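Local coordinates for eukaryotic initiation factor 4F subunit p150 (Saccharomyces cerevisiae, PDB 2VSO), which scaffolds assembly of the translation apparatus at the mRNA cap as part of eIF4F, the chain here being its eIF4A-binding middle domain, at residues I82-C87 with H134-K139; Q98-V103 with G181-L186; K203-S208 with D247-I252. One frame throughout, in Å; residues are numbered along the deposited sequence.

Contact 1 (I82-C87 with H134-K139); sequences IFLKAC and HAEFDK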
loop_
_atom_site.group_PDB
_atom_site.type_symbol
_atom_site.label_atom_id
_atom_site.label_comp_id
_atom_site.label_asym_id
_atom_site.label_seq_id
_atom_site.Cartn_x
_atom_site.Cartn_y
_atom_site.Cartn_z
ATOM N N ILE C 82 12.760 14.533 -13.843
ATOM C CA ILE C 82 12.526 14.353 -12.420
ATOM C C ILE C 82 11.083 14.696 -12.115
ATOM O O ILE C 82 10.448 14.045 -11.290
ATOM C CB ILE C 82 13.450 15.219 -11.547
ATOM C CG1 ILE C 82 14.902 14.780 -11.714
ATOM C CG2 ILE C 82 13.046 15.098 -10.088
ATOM C CD1 ILE C 82 15.884 15.611 -10.929
ATOM N N PHE C 83 10.566 15.714 -12.795
ATOM C CA PHE C 83 9.158 16.081 -12.652
ATOM C C PHE C 83 8.229 15.005 -13.188
ATOM O O PHE C 83 7.231 14.663 -12.554
ATOM C CB PHE C 83 8.847 17.408 -13.334
ATOM C CG PHE C 83 9.031 18.601 -12.451
ATOM C CD1 PHE C 83 7.948 19.385 -12.089
ATOM C CD2 PHE C 83 10.287 18.948 -11.978
ATOM C CE1 PHE C 83 8.117 20.504 -11.284
ATOM C CE2 PHE C 83 10.455 20.055 -11.159
ATOM C CZ PHE C 83 9.369 20.830 -10.809
ATOM N N LEU C 84 8.548 14.473 -14.361
ATOM C CA LEU C 84 7.735 13.405 -14.927
ATOM C C LEU C 84 7.705 12.198 -13.973
ATOM O O LEU C 84 6.651 11.606 -13.753
ATOM C CB LEU C 84 8.244 13.021 -16.321
ATOM C CG LEU C 84 8.161 14.137 -17.376
ATOM C CD1 LEU C 84 8.815 13.719 -18.673
ATOM C CD2 LEU C 84 6.734 14.554 -17.635
ATOM N N LYS C 85 8.856 11.855 -13.399
ATOM C CA LYS C 85 8.945 10.787 -12.408
ATOM C C LYS C 85 8.144 11.130 -11.161
ATOM O O LYS C 85 7.349 10.327 -10.693
ATOM C CB LYS C 85 10.397 10.525 -12.000
ATOM C CG LYS C 85 10.910 9.114 -12.319
ATOM C CD LYS C 85 10.250 8.080 -11.426
ATOM C CE LYS C 85 10.184 6.713 -12.070
ATOM N NZ LYS C 85 11.350 5.854 -11.741
ATOM N N ALA C 86 8.361 12.325 -10.628
ATOM C CA ALA C 86 7.709 12.730 -9.391
ATOM C C ALA C 86 6.186 12.705 -9.512
ATOM O O ALA C 86 5.491 12.301 -8.582
ATOM C CB ALA C 86 8.202 14.115 -8.952
ATOM N N CYS C 87 5.688 13.140 -10.664
ATOM C CA CYS C 87 4.255 13.232 -10.934
ATOM C C CYS C 87 3.569 11.869 -11.087
ATOM O O CYS C 87 2.354 11.774 -10.919
ATOM C CB CYS C 87 4.023 14.066 -12.204
ATOM S SG CYS C 87 4.507 15.804 -12.033
ATOM N N HIS C 134 5.478 25.587 -14.118
ATOM C CA HIS C 134 4.623 26.397 -14.977
ATOM C C HIS C 134 4.291 25.657 -16.255
ATOM O O HIS C 134 3.142 25.617 -16.686
ATOM C CB HIS C 134 5.311 27.705 -15.321
ATOM C CG HIS C 134 5.176 28.762 -14.268
ATOM N ND1 HIS C 134 3.951 29.164 -13.773
ATOM C CD2 HIS C 134 6.100 29.516 -13.639
ATOM C CE1 HIS C 134 4.136 30.113 -12.873
ATOM N NE2 HIS C 134 5.432 30.351 -12.777
ATOM N N ALA C 135 5.302 25.056 -16.856
ATOM C CA ALA C 135 5.071 24.270 -18.058
ATOM C C ALA C 135 4.111 23.121 -17.772
ATOM O O ALA C 135 3.073 22.988 -18.419
ATOM C CB ALA C 135 6.387 23.751 -18.629
ATOM N N GLU C 136 4.457 22.295 -16.789
ATOM C CA GLU C 136 3.639 21.134 -16.472
ATOM C C GLU C 136 2.265 21.556 -15.948
ATOM O O GLU C 136 1.264 20.893 -16.205
ATOM C CB GLU C 136 4.362 20.213 -15.479
ATOM C CG GLU C 136 5.798 19.845 -15.886
ATOM C CD GLU C 136 5.880 19.049 -17.187
ATOM O OE1 GLU C 136 4.848 18.881 -17.858
ATOM O OE2 GLU C 136 6.983 18.582 -17.540
ATOM N N PHE C 137 2.216 22.674 -15.236
ATOM C CA PHE C 137 0.963 23.159 -14.674
ATOM C C PHE C 137 0.025 23.602 -15.782
ATOM O O PHE C 137 -1.143 23.222 -15.809
ATOM C CB PHE C 137 1.217 24.319 -13.699
ATOM C CG PHE C 137 0.068 24.598 -12.760
ATOM C CD1 PHE C 137 -0.178 23.765 -11.662
ATOM C CD2 PHE C 137 -0.767 25.690 -12.966
ATOM C CE1 PHE C 137 -1.235 24.018 -10.784
ATOM C CE2 PHE C 137 -1.823 25.950 -12.100
ATOM C CZ PHE C 137 -2.057 25.112 -11.004
ATOM N N ASP C 138 0.550 24.401 -16.705
ATOM C CA ASP C 138 -0.261 24.989 -17.773
ATOM C C ASP C 138 -1.016 23.952 -18.610
ATOM O O ASP C 138 -2.153 24.194 -19.016
ATOM C CB ASP C 138 0.592 25.893 -18.667
ATOM C CG ASP C 138 1.097 27.137 -17.937
ATOM O OD1 ASP C 138 0.960 27.220 -16.695
ATOM O OD2 ASP C 138 1.643 28.034 -18.617
ATOM N N LYS C 139 -0.389 22.803 -18.859
ATOM C CA LYS C 139 -1.066 21.685 -19.525
ATOM C C LYS C 139 -2.457 21.426 -18.945
ATOM O O LYS C 139 -3.410 21.170 -19.685
ATOM C CB LYS C 139 -0.234 20.404 -19.436
ATOM C CG LYS C 139 1.196 20.539 -19.935
ATOM C CD LYS C 139 1.822 19.168 -20.069
ATOM C CE LYS C 139 3.320 19.241 -20.244
ATOM N NZ LYS C 139 3.941 17.881 -20.167
#
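Phe83 and Leu84, neighbours on helix 73-88, both meet the bent side chain of Glu136 on helix 122-139. Phe83 points toward the other helix, and its CA lies 8.4 Å from the CA of Glu136. The ring carbon CD1 of Phe83 comes within 4.4 Å of CG of Glu136, which approaches the buried ring obliquely. The same ring packs against Leu129, Arg132 and Cys133, one turn and more earlier on helix 122-139, and makes an edge-to-face contact with Phe179 of helix 163-185. Leu84, on the exposed side, reaches with CD2 to 4.0 Å from OE2 of Glu136; the two side chains cross at about a right angle. With CG beside the backbone N (chi1 -51°), Glu136 lays this methylene near the ring, and the bend at chi2 (-63°) carries the carboxylate to Leu84 at the solvent-exposed border. From within the same helix, Lys139 NZ makes a weak and doubtful salt bridge to OE1 of Glu136. The contact joins helix 73-88 to helix 122-139, a buried aromatic lying beside CG of a glutamate, within the HEAT-like helical stack of the MIF4G domain.

Contact 2 (Q98-V103 with G181-L186); sequences QLCGKV and GFLYRL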
loop_
_atom_site.group_PDB
_atom_site.type_symbol
_atom_site.label_atom_id
_atom_site.label_comp_id
_atom_site.label_asym_id
_atom_site.label_seq_id
_atom_site.Cartn_x
_atom_site.Cartn_y
_atom_site.Cartn_z
ATOM N N GLN C 98 13.795 16.050 -2.726
ATOM C CA GLN C 98 15.112 16.179 -2.132
ATOM C C GLN C 98 16.204 16.125 -3.195
ATOM O O GLN C 98 17.217 16.825 -3.100
ATOM C CB GLN C 98 15.352 15.084 -1.108
ATOM C CG GLN C 98 14.914 15.449 0.292
ATOM C CD GLN C 98 14.962 14.270 1.239
ATOM O OE1 GLN C 98 15.878 13.442 1.181
ATOM N NE2 GLN C 98 13.972 14.184 2.118
ATOM N N LEU C 99 15.997 15.277 -4.198
ATOM C CA LEU C 99 16.938 15.136 -5.292
ATOM C C LEU C 99 17.169 16.490 -5.938
ATOM O O LEU C 99 18.282 16.831 -6.292
ATOM C CB LEU C 99 16.393 14.172 -6.335
ATOM C CG LEU C 99 17.323 13.966 -7.531
ATOM C CD1 LEU C 99 18.683 13.590 -7.019
ATOM C CD2 LEU C 99 16.788 12.873 -8.451
ATOM N N CYS C 100 16.098 17.260 -6.071
ATOM C CA CYS C 100 16.173 18.575 -6.670
ATOM C C CYS C 100 16.984 19.511 -5.785
ATOM O O CYS C 100 17.875 20.203 -6.265
ATOM C CB CYS C 100 14.768 19.134 -6.917
ATOM S SG CYS C 100 13.910 18.307 -8.260
ATOM N N GLY C 101 16.671 19.540 -4.499
ATOM C CA GLY C 101 17.470 20.288 -3.556
ATOM C C GLY C 101 18.946 19.922 -3.634
ATOM O O GLY C 101 19.801 20.768 -3.372
ATOM N N LYS C 102 19.262 18.676 -3.987
ATOM C CA LYS C 102 20.668 18.300 -4.131
ATOM C C LYS C 102 21.299 18.903 -5.391
ATOM O O LYS C 102 22.479 19.242 -5.418
ATOM C CB LYS C 102 20.857 16.786 -4.161
ATOM C CG LYS C 102 22.290 16.400 -3.792
ATOM C CD LYS C 102 22.731 15.039 -4.303
ATOM C CE LYS C 102 24.205 14.820 -3.941
ATOM N NZ LYS C 102 24.732 13.428 -4.089
ATOM N N VAL C 103 20.499 19.010 -6.442
ATOM C CA VAL C 103 20.964 19.543 -7.695
ATOM C C VAL C 103 21.156 21.054 -7.590
ATOM O O VAL C 103 22.123 21.599 -8.110
ATOM C CB VAL C 103 19.994 19.186 -8.822
ATOM C CG1 VAL C 103 20.464 19.801 -10.148
ATOM C CG2 VAL C 103 19.888 17.674 -8.934
ATOM N N GLY C 181 4.250 20.947 -3.510
ATOM C CA GLY C 181 4.150 21.120 -2.069
ATOM C C GLY C 181 5.419 20.705 -1.350
ATOM O O GLY C 181 5.789 21.277 -0.336
ATOM N N PHE C 182 6.087 19.699 -1.890
ATOM C CA PHE C 182 7.370 19.243 -1.373
ATOM C C PHE C 182 8.576 20.087 -1.809
ATOM O O PHE C 182 9.601 20.094 -1.143
ATOM C CB PHE C 182 7.586 17.778 -1.739
ATOM C CG PHE C 182 6.773 16.822 -0.906
ATOM C CD1 PHE C 182 6.086 15.771 -1.495
ATOM C CD2 PHE C 182 6.692 16.979 0.473
ATOM C CE1 PHE C 182 5.337 14.891 -0.725
ATOM C CE2 PHE C 182 5.946 16.094 1.260
ATOM C CZ PHE C 182 5.265 15.052 0.663
ATOM N N LEU C 183 8.451 20.797 -2.922
ATOM C CA LEU C 183 9.494 21.706 -3.366
ATOM C C LEU C 183 9.392 23.011 -2.589
ATOM O O LEU C 183 10.384 23.563 -2.136
ATOM C CB LEU C 183 9.327 21.986 -4.859
ATOM C CG LEU C 183 9.394 20.783 -5.791
ATOM C CD1 LEU C 183 8.949 21.158 -7.184
ATOM C CD2 LEU C 183 10.781 20.177 -5.796
ATOM N N TYR C 184 8.169 23.502 -2.458
ATOM C CA TYR C 184 7.901 24.709 -1.704
ATOM C C TYR C 184 8.432 24.566 -0.285
ATOM O O TYR C 184 9.040 25.485 0.251
ATOM C CB TYR C 184 6.391 24.986 -1.694
ATOM C CG TYR C 184 5.955 26.121 -0.788
ATOM C CD1 TYR C 184 5.273 25.859 0.405
ATOM C CD2 TYR C 184 6.214 27.450 -1.121
ATOM C CE1 TYR C 184 4.858 26.892 1.253
ATOM C CE2 TYR C 184 5.806 28.491 -0.281
ATOM C CZ TYR C 184 5.136 28.202 0.910
ATOM O OH TYR C 184 4.729 29.213 1.741
ATOM N N ARG C 185 8.217 23.395 0.304
ATOM C CA ARG C 185 8.589 23.152 1.690
ATOM C C ARG C 185 10.099 23.185 1.936
ATOM O O ARG C 185 10.549 23.510 3.031
ATOM C CB ARG C 185 8.019 21.823 2.152
ATOM C CG ARG C 185 8.051 21.646 3.645
ATOM C CD ARG C 185 8.688 20.339 4.015
ATOM N NE ARG C 185 7.734 19.255 4.176
ATOM C CZ ARG C 185 8.080 17.970 4.204
ATOM N NH1 ARG C 185 9.354 17.620 4.059
ATOM N NH2 ARG C 185 7.154 17.033 4.367
ATOM N N LEU C 186 10.878 22.834 0.920
ATOM C CA LEU C 186 12.332 22.933 1.002
ATOM C C LEU C 186 12.815 24.289 0.502
ATOM O O LEU C 186 14.010 24.501 0.355
ATOM C CB LEU C 186 12.997 21.841 0.173
ATOM C CG LEU C 186 12.681 20.371 0.429
ATOM C CD1 LEU C 186 13.229 19.551 -0.712
ATOM C CD2 LEU C 186 13.271 19.901 1.731
#
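Leu186 reaches from the turn just after helix 163-185 to the backbone of Gln98 on helix 93-106. Its CB points toward that helix, and CG continues from it anti to the carbonyl carbon (chi1 -57°), beside the residue's own backbone N. From CG the chain runs on to the methyl CD1, which does the touching: CD1 lies 4.1 Å from N of Gln98 and equally 4.1 Å from CA of Gln98. The leucine therefore rests on main chain, while the side chain of Gln98 starts off away from it and packs on Phe52 of helix 52-64. Gly101, one turn farther along helix 93-106, presents bare backbone near Leu186. In the HEAT-like stack of helices that makes up the MIF4G domain, this joins the C-terminal end of helix 163-185 to helix 93-106, with 77 residues between the two segments. One turn back from Leu186, Leu183 makes the buried half of the contact: its methyl CD2 stands 4.3 Å from CB of Cys100, a purely apolar approach. Leu183 also touches Ala97 of helix 93-106. Phe182 touches Ser93, Ser94 and, like Leu183, Ala97, and its CD2 sits 3.9 Å above one face of the Arg185 guanidinium, offset toward the rim.

Contact 3 (K203-S208 with D247-I252); sequences KDLTDS and DSLFGI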
loop_
_atom_site.group_PDB
_atom_site.type_symbol
_atom_site.label_atom_id
_atom_site.label_comp_id
_atom_site.label_asym_id
_atom_site.label_seq_id
_atom_site.Cartn_x
_atom_site.Cartn_y
_atom_site.Cartn_z
ATOM N N LYS C 203 -10.656 26.184 -7.267
ATOM C CA LYS C 203 -11.564 26.228 -8.401
ATOM C C LYS C 203 -12.378 24.931 -8.468
ATOM O O LYS C 203 -13.583 24.962 -8.683
ATOM C CB LYS C 203 -10.770 26.449 -9.694
ATOM C CG LYS C 203 -11.469 27.306 -10.750
ATOM C CD LYS C 203 -12.339 26.477 -11.685
ATOM C CE LYS C 203 -13.013 27.353 -12.730
ATOM N NZ LYS C 203 -14.076 26.615 -13.466
ATOM N N ASP C 204 -11.714 23.796 -8.268
ATOM C CA ASP C 204 -12.373 22.497 -8.325
ATOM C C ASP C 204 -13.150 22.205 -7.038
ATOM O O ASP C 204 -14.049 21.357 -7.010
ATOM C CB ASP C 204 -11.353 21.385 -8.597
ATOM C CG ASP C 204 -10.770 21.451 -10.004
ATOM O OD1 ASP C 204 -10.903 22.508 -10.655
ATOM O OD2 ASP C 204 -10.175 20.451 -10.457
ATOM N N LEU C 205 -12.802 22.919 -5.976
ATOM C CA LEU C 205 -13.457 22.756 -4.691
ATOM C C LEU C 205 -14.856 23.372 -4.664
ATOM O O LEU C 205 -15.698 22.982 -3.850
ATOM C CB LEU C 205 -12.596 23.361 -3.587
ATOM C CG LEU C 205 -11.845 22.390 -2.680
ATOM C CD1 LEU C 205 -11.598 21.056 -3.356
ATOM C CD2 LEU C 205 -10.556 23.046 -2.217
ATOM N N THR C 206 -15.108 24.330 -5.547
ATOM C CA THR C 206 -16.421 24.961 -5.597
ATOM C C THR C 206 -17.354 24.332 -6.633
ATOM O O THR C 206 -18.562 24.535 -6.572
ATOM C CB THR C 206 -16.322 26.477 -5.802
ATOM O OG1 THR C 206 -15.340 26.760 -6.804
ATOM C CG2 THR C 206 -15.905 27.150 -4.512
ATOM N N ASP C 207 -16.801 23.553 -7.561
ATOM C CA ASP C 207 -17.603 22.859 -8.575
ATOM C C ASP C 207 -17.708 21.347 -8.323
ATOM O O ASP C 207 -17.202 20.545 -9.111
ATOM C CB ASP C 207 -17.029 23.099 -9.981
ATOM C CG ASP C 207 -16.757 24.569 -10.268
ATOM O OD1 ASP C 207 -17.570 25.424 -9.859
ATOM O OD2 ASP C 207 -15.731 24.870 -10.915
ATOM N N SER C 208 -18.373 20.967 -7.234
ATOM C CA SER C 208 -18.579 19.557 -6.886
ATOM C C SER C 208 -17.281 18.755 -6.949
ATOM O O SER C 208 -16.995 18.096 -7.950
ATOM C CB SER C 208 -19.659 18.918 -7.770
ATOM O OG SER C 208 -19.162 18.594 -9.057
ATOM N N ASP C 247 -7.950 31.573 4.466
ATOM C CA ASP C 247 -9.266 31.981 4.942
ATOM C C ASP C 247 -10.356 31.585 3.940
ATOM O O ASP C 247 -11.303 30.897 4.294
ATOM C CB ASP C 247 -9.297 33.484 5.219
ATOM C CG ASP C 247 -8.456 33.877 6.431
ATOM O OD1 ASP C 247 -8.164 32.990 7.266
ATOM O OD2 ASP C 247 -8.094 35.073 6.554
ATOM N N SER C 248 -10.205 32.007 2.689
ATOM C CA SER C 248 -11.143 31.664 1.621
ATOM C C SER C 248 -11.270 30.156 1.460
ATOM O O SER C 248 -12.373 29.619 1.346
ATOM C CB SER C 248 -10.687 32.255 0.280
ATOM O OG SER C 248 -10.436 33.646 0.358
ATOM N N LEU C 249 -10.126 29.484 1.432
ATOM C CA LEU C 249 -10.067 28.051 1.182
ATOM C C LEU C 249 -10.773 27.220 2.266
ATOM O O LEU C 249 -11.493 26.265 1.968
ATOM C CB LEU C 249 -8.604 27.627 1.043
ATOM C CG LEU C 249 -8.257 26.146 0.935
ATOM C CD1 LEU C 249 -9.101 25.452 -0.121
ATOM C CD2 LEU C 249 -6.781 25.983 0.651
ATOM N N PHE C 250 -10.558 27.588 3.524
ATOM C CA PHE C 250 -11.197 26.910 4.638
ATOM C C PHE C 250 -12.698 27.197 4.700
ATOM O O PHE C 250 -13.471 26.401 5.223
ATOM C CB PHE C 250 -10.492 27.251 5.947
ATOM C CG PHE C 250 -9.266 26.421 6.199
ATOM C CD1 PHE C 250 -8.047 26.790 5.671
ATOM C CD2 PHE C 250 -9.342 25.256 6.944
ATOM C CE1 PHE C 250 -6.925 26.019 5.890
ATOM C CE2 PHE C 250 -8.227 24.488 7.169
ATOM C CZ PHE C 250 -7.017 24.866 6.646
ATOM N N GLY C 251 -13.114 28.322 4.139
ATOM C CA GLY C 251 -14.525 28.618 4.028
ATOM C C GLY C 251 -15.217 27.779 2.968
ATOM O O GLY C 251 -16.422 27.586 3.009
ATOM N N ILE C 252 -14.450 27.286 2.008
ATOM C CA ILE C 252 -14.992 26.452 0.945
ATOM C C ILE C 252 -15.127 25.053 1.478
ATOM O O ILE C 252 -16.001 24.298 1.055
ATOM C CB ILE C 252 -14.059 26.422 -0.290
ATOM C CG1 ILE C 252 -14.186 27.717 -1.092
ATOM C CG2 ILE C 252 -14.375 25.242 -1.182
ATOM C CD1 ILE C 252 -13.204 27.796 -2.215
#
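Ile252 is gripped by two consecutive residues at the end of helix 191-206, and all its side-chain branches share the work. Its CG2 comes to 3.5 Å from CB of Leu205 and also lies 3.7 Å from the backbone O of Leu205. The other branch runs out to CD1, which stands 3.6 Å from CG2 of Thr206, the isoleucine and threonine side chains crossing at about a right angle. With CG1 anti to the carbonyl carbon (chi1 -77°) and CG2 anti to the backbone N, Ile252 straddles the pair, one branch for each. One turn earlier on helix 242-257, Leu249 adds a methyl pair, its CD1 lying 3.5 Å from CD2 of Leu205. Were an alanine to stand in place of Ile252, CG2 of Thr206 and CB of Leu205 would probably lose their apolar mate and a gap open between the two helices.

Around this first shell, Met202 backs both Leu249 and Ile252 from helix 191-206, and Phe198 also packs on Leu249. Leu205 is enclosed further by Leu253 and Ile256 of helix 242-257 and by Thr213, Leu214 and Val217 of helix 211-228. The threonine hydroxyl turns back to its own helix, where OG1 of Thr206 is hydrogen-bonded to the backbone O of Met202, with O of Lys203 as a competing acceptor; this leaves CG2 to face Ile252. Lys203, on the last turn, forms a salt bridge through NZ to OD2 of Asp207, just after the helix, at 3.5 Å. Leu205, Leu249, Ile252 and the Thr206 methyl pack helix 191-206 against helix 242-257, toward the C-terminal end of the HEAT-like MIF4G domain.

Overall arrangement
All three contacts join helices of the single all-helical MIF4G domain. Contacts 1 and 2 are neighbours, their centres 14 Å apart; they touch through Phe83 and Leu183 and through Ile82 with Cys100 and Leu99. Along the chain their segments alternate, so that helices 73-88, 93-106, 122-139 and 163-185 are tied together crosswise into one block. Contact 3 comes later in the chain, between helices 191-206 and 242-257, with its centre 24 Å from that of contact 1 and 27 Å from that of contact 2, and it touches neither. Helix 191-206 is the next after 163-185, across a short turn, consistent with a continuous helical scaffold on which partners such as eIF4A can dock.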